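Local structure of GCN5-related N-acetyltransferase (Brucella abortus, 7N1L) at residues Val28-Leu33 with Glu75-Arg80; Gly87-Tyr92 with Lys122-Val127. The protein probably transfers acyl groups, most likely acetyl, to an amine acceptor, as expected of a GCN5-related N-acetyltransferase. One frame throughout, in Å; residues are numbered along the deposited sequence.

Contact 1: Val28-Leu33 with Glu75-Arg80; sequences VDIALL and EALGAR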
# COMPACT_ATOMS: atom_id res chain seq x y z
N VAL A 28 -18.64 22.40 -1.20
CA VAL A 28 -17.73 21.37 -0.71
C VAL A 28 -16.29 21.88 -0.72
O VAL A 28 -15.72 22.13 -1.79
CB VAL A 28 -17.84 20.08 -1.53
CG1 VAL A 28 -17.06 18.95 -0.82
CG2 VAL A 28 -19.31 19.72 -1.76
N ASP A 29 -15.68 22.01 0.46
CA ASP A 29 -14.30 22.45 0.62
C ASP A 29 -13.42 21.24 0.92
O ASP A 29 -13.63 20.56 1.94
CB ASP A 29 -14.17 23.48 1.74
CG ASP A 29 -14.64 24.85 1.32
OD1 ASP A 29 -14.41 25.22 0.15
OD2 ASP A 29 -15.26 25.57 2.16
N ILE A 30 -12.44 20.99 0.06
CA ILE A 30 -11.56 19.85 0.20
C ILE A 30 -10.13 20.34 0.43
O ILE A 30 -9.61 21.16 -0.34
CB ILE A 30 -11.65 18.91 -1.03
CG1 ILE A 30 -13.04 18.30 -1.11
CG2 ILE A 30 -10.58 17.81 -0.95
CD1 ILE A 30 -13.31 17.62 -2.44
N ALA A 31 -9.49 19.83 1.48
CA ALA A 31 -8.15 20.24 1.86
C ALA A 31 -7.49 19.11 2.64
O ALA A 31 -8.18 18.33 3.31
CB ALA A 31 -8.16 21.53 2.70
N LEU A 32 -6.17 19.06 2.60
CA LEU A 32 -5.41 18.07 3.34
C LEU A 32 -5.61 18.24 4.84
O LEU A 32 -5.65 19.36 5.34
CB LEU A 32 -3.92 18.19 3.03
CG LEU A 32 -3.44 17.71 1.66
CD1 LEU A 32 -2.05 18.25 1.43
CD2 LEU A 32 -3.49 16.18 1.51
N LEU A 33 -5.75 17.13 5.56
CA LEU A 33 -5.85 17.15 7.01
C LEU A 33 -4.45 17.15 7.64
O LEU A 33 -3.49 16.62 7.07
CB LEU A 33 -6.65 15.95 7.52
CG LEU A 33 -8.12 15.88 7.07
CD1 LEU A 33 -8.73 14.53 7.48
CD2 LEU A 33 -8.93 17.05 7.66
N GLU A 75 -1.30 10.19 4.33
CA GLU A 75 -1.90 11.51 4.24
C GLU A 75 -3.41 11.30 4.14
O GLU A 75 -3.90 10.22 3.80
CB GLU A 75 -1.38 12.31 3.03
CG GLU A 75 0.15 12.48 3.01
CD GLU A 75 0.63 13.12 1.74
OE1 GLU A 75 0.31 14.29 1.51
OE2 GLU A 75 1.31 12.41 0.94
N ALA A 76 -4.15 12.33 4.49
CA ALA A 76 -5.59 12.24 4.47
C ALA A 76 -6.13 13.55 3.92
O ALA A 76 -5.71 14.64 4.35
CB ALA A 76 -6.14 11.91 5.86
N LEU A 77 -7.02 13.45 2.95
CA LEU A 77 -7.74 14.59 2.42
C LEU A 77 -9.11 14.65 3.09
O LEU A 77 -9.73 13.62 3.33
CB LEU A 77 -7.86 14.41 0.91
CG LEU A 77 -7.77 15.51 -0.12
CD1 LEU A 77 -6.65 16.46 0.12
CD2 LEU A 77 -7.43 14.69 -1.36
N GLY A 78 -9.52 15.86 3.47
CA GLY A 78 -10.80 16.05 4.14
C GLY A 78 -11.76 16.90 3.33
O GLY A 78 -11.36 17.81 2.60
N ALA A 79 -13.06 16.62 3.50
CA ALA A 79 -14.11 17.37 2.84
C ALA A 79 -14.97 18.05 3.89
O ALA A 79 -15.45 17.40 4.82
CB ALA A 79 -14.98 16.46 1.96
N ARG A 80 -15.14 19.35 3.76
CA ARG A 80 -15.96 20.13 4.70
C ARG A 80 -17.18 20.68 3.99
O ARG A 80 -17.10 21.10 2.83
CB ARG A 80 -15.16 21.28 5.33
CG ARG A 80 -13.98 20.82 6.18
CD ARG A 80 -13.19 22.00 6.76
NE ARG A 80 -12.23 21.54 7.76
CZ ARG A 80 -12.55 21.25 9.01
NH1 ARG A 80 -13.78 21.38 9.46
NH2 ARG A 80 -11.61 20.79 9.83
O HOH W 1 -2.40 14.74 5.12
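Leu32 and Leu77 meet where strand 28-32, an outer strand of the chain's mixed GNAT sheet, runs antiparallel to strand 74-81. Their branches cross obliquely, Leu32 CD2 and Leu77 CD1 lying 3.5 Å apart, tighter than usual for two methyls. Leu77 is twisted well off a staggered position about its first bond (chi1 -143°), which is consistent with some strain in this packing. On the same face, Ile30 crosses Leu77 at about a right angle: its chi1 of -65° sets CG2 anti to the backbone N and beside the carbonyl carbon, where it meets Leu77 CG at 3.7 Å, while the other branch, CG1, touches Ala79 CB. Helix 120-129 packs on Ile30 and Leu77, Val127 touching both, while Leu32 reaches Phe91 of strand 84-96.

Leu33, at the end of the pairing, points toward strand 75-80 and divides its methyls, CD1 against Ala76 CB at 4.0 Å and CD2 near Gly78 CA at 4.1 Å. On the face it shares with Asp29, Arg80 stretches out from CG to NE and carries its guanidinium away from strand 28-32 to a salt bridge with Glu40.

Five backbone hydrogen bonds join the strands, paired at Asp29 with Arg80 and at Ala31 with Gly78. Beyond the single bond from Leu33 N to Ala76 O (2.8 Å), a water continues the pairing: it donates to Leu33 O at 2.9 Å and accepts from Ala76 N at 3.0 Å.

Contact 2: Gly87-Tyr92 with Lys122-Val127; sequences GFVIFY and KALIDV
A chi1 of 60° sets Val89 CG1 between its own backbone N and carbonyl carbon and swings CG2 anti to the N, so that the two methyls meet different residues of helix 122-127. CG1 lies against Leu124 CB at 4.0 Å, and CG2 reaches the end of Ile125, with CD1 4.3 Å away. Leu124 in turn holds its CG anti to the carbonyl carbon. Val89 and Leu124 slide past each other in opposite directions instead of meeting end on, and the leucine tip is carried over the strand backbone. There CD1 rests on the main chain of Phe88, 3.7 Å from both its N and its O, and comes within 4.1 Å of Gly87 C. Ile125 starts out to one side of the strand, and its chi2 of -64° turns CD1 toward Val89 CG2.

No hydrogen bond crosses this interface, which is buried; its side-chain contacts are apolar, although Leu124 CD1 also rests on backbone polar atoms. The N-to-C directions of the short segments differ by 38°, with axes 8.6 Å apart at closest approach, as when a helix lies on a sheet.

In GNAT enzymes the helix after the fourth strand follows the loop that binds the acetyl-CoA pyrophosphate; helix 120-129 has that position here. Phe88 points away from helix 120-129 and meets Phe41 edge-to-face on the far side of the sheet. Val89 also packs on Leu77 of strand 74-81 and Val106 of strand 101-111, while Ile125 touches Leu154 and Ile158 of helix 150-158 and Ile169 of the second subunit.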
# COMPACT_ATOMS: atom_id res chain seq x y z
N GLY A 87 -16.38 14.16 5.28
CA GLY A 87 -15.79 13.09 4.48
C GLY A 87 -14.27 13.04 4.61
O GLY A 87 -13.66 13.98 5.12
N PHE A 88 -13.67 11.91 4.22
CA PHE A 88 -12.21 11.84 4.17
C PHE A 88 -11.77 10.75 3.20
O PHE A 88 -12.54 9.85 2.85
CB PHE A 88 -11.57 11.60 5.54
CG PHE A 88 -11.80 10.22 6.11
CD1 PHE A 88 -10.96 9.15 5.79
CD2 PHE A 88 -12.81 10.00 7.03
CE1 PHE A 88 -11.15 7.90 6.35
CE2 PHE A 88 -13.00 8.76 7.59
CZ PHE A 88 -12.16 7.70 7.25
N VAL A 89 -10.52 10.86 2.75
CA VAL A 89 -9.85 9.77 2.05
C VAL A 89 -8.42 9.71 2.55
O VAL A 89 -7.75 10.75 2.65
CB VAL A 89 -9.91 9.90 0.51
CG1 VAL A 89 -9.25 11.17 0.02
CG2 VAL A 89 -9.25 8.70 -0.15
N ILE A 90 -7.97 8.50 2.91
CA ILE A 90 -6.61 8.23 3.38
C ILE A 90 -5.81 7.64 2.24
O ILE A 90 -6.25 6.67 1.60
CB ILE A 90 -6.63 7.27 4.58
CG1 ILE A 90 -7.41 7.88 5.76
CG2 ILE A 90 -5.20 6.91 5.02
CD1 ILE A 90 -7.72 6.87 6.88
N PHE A 91 -4.63 8.20 1.97
CA PHE A 91 -3.83 7.75 0.84
C PHE A 91 -2.35 7.73 1.18
O PHE A 91 -1.88 8.47 2.05
CB PHE A 91 -4.03 8.64 -0.39
CG PHE A 91 -3.54 10.04 -0.23
CD1 PHE A 91 -4.32 11.00 0.41
CD2 PHE A 91 -2.34 10.44 -0.80
CE1 PHE A 91 -3.88 12.33 0.52
CE2 PHE A 91 -1.89 11.76 -0.69
CZ PHE A 91 -2.67 12.69 -0.03
N TYR A 92 -1.61 6.92 0.42
CA TYR A 92 -0.17 6.78 0.58
C TYR A 92 0.51 7.22 -0.70
O TYR A 92 0.06 6.88 -1.80
CB TYR A 92 0.22 5.35 0.94
CG TYR A 92 -0.68 4.81 2.02
CD1 TYR A 92 -0.70 5.39 3.27
CD2 TYR A 92 -1.46 3.70 1.81
CE1 TYR A 92 -1.53 4.94 4.26
CE2 TYR A 92 -2.28 3.22 2.81
CZ TYR A 92 -2.31 3.86 4.03
OH TYR A 92 -3.12 3.39 5.06
N LYS A 122 -16.55 11.03 -4.82
CA LYS A 122 -15.93 11.28 -6.12
C LYS A 122 -15.14 12.59 -6.13
O LYS A 122 -14.09 12.68 -6.76
CB LYS A 122 -17.00 11.28 -7.20
CG LYS A 122 -16.68 12.09 -8.45
CD LYS A 122 -15.82 11.29 -9.40
CE LYS A 122 -15.98 11.72 -10.86
NZ LYS A 122 -15.74 13.19 -11.10
N ALA A 123 -15.65 13.63 -5.45
CA ALA A 123 -14.89 14.87 -5.39
C ALA A 123 -13.55 14.66 -4.69
O ALA A 123 -12.53 15.22 -5.11
CB ALA A 123 -15.73 15.97 -4.72
N LEU A 124 -13.51 13.83 -3.64
CA LEU A 124 -12.27 13.53 -2.94
C LEU A 124 -11.27 12.79 -3.84
O LEU A 124 -10.06 13.05 -3.78
CB LEU A 124 -12.57 12.72 -1.68
CG LEU A 124 -13.18 13.48 -0.48
CD1 LEU A 124 -13.77 12.50 0.55
CD2 LEU A 124 -12.15 14.44 0.17
N ILE A 125 -11.74 11.80 -4.61
CA ILE A 125 -10.84 11.09 -5.50
C ILE A 125 -10.35 12.00 -6.62
O ILE A 125 -9.18 11.95 -7.01
CB ILE A 125 -11.51 9.81 -6.05
CG1 ILE A 125 -11.84 8.83 -4.92
CG2 ILE A 125 -10.57 9.13 -7.01
CD1 ILE A 125 -10.60 8.30 -4.20
N ASP A 126 -11.23 12.89 -7.11
CA ASP A 126 -10.84 13.83 -8.16
C ASP A 126 -9.70 14.74 -7.71
O ASP A 126 -8.76 14.98 -8.47
CB ASP A 126 -12.04 14.70 -8.59
CG ASP A 126 -13.00 13.99 -9.53
OD1 ASP A 126 -12.70 12.89 -10.00
OD2 ASP A 126 -14.06 14.56 -9.85
N VAL A 127 -9.81 15.29 -6.50
CA VAL A 127 -8.74 16.14 -5.97
C VAL A 127 -7.45 15.34 -5.83
O VAL A 127 -6.36 15.82 -6.17
CB VAL A 127 -9.16 16.75 -4.62
CG1 VAL A 127 -7.93 17.36 -3.91
CG2 VAL A 127 -10.24 17.81 -4.82

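In the fold
From the N terminus, strand 28-32 leads into helices 38-52 and 61-69 before the chain returns in strand 74-81; contact 1 closes this largely helical loop. Strand 84-96 follows at once, strand 101-111 pairs with it, and helix 120-129 then folds back, so that contact 2 closes a second, mainly strand-built loop. The two are in series, neither nested nor crossing. They adjoin in space, with centres about 8 Å apart, because strands 74-81 and 84-96 are sheet neighbours: Leu77 N probably bonds to Val89 O. Ile30 CD1 also packs 3.7 Å from Ala123 O, tying the edge strand to the helix of contact 2.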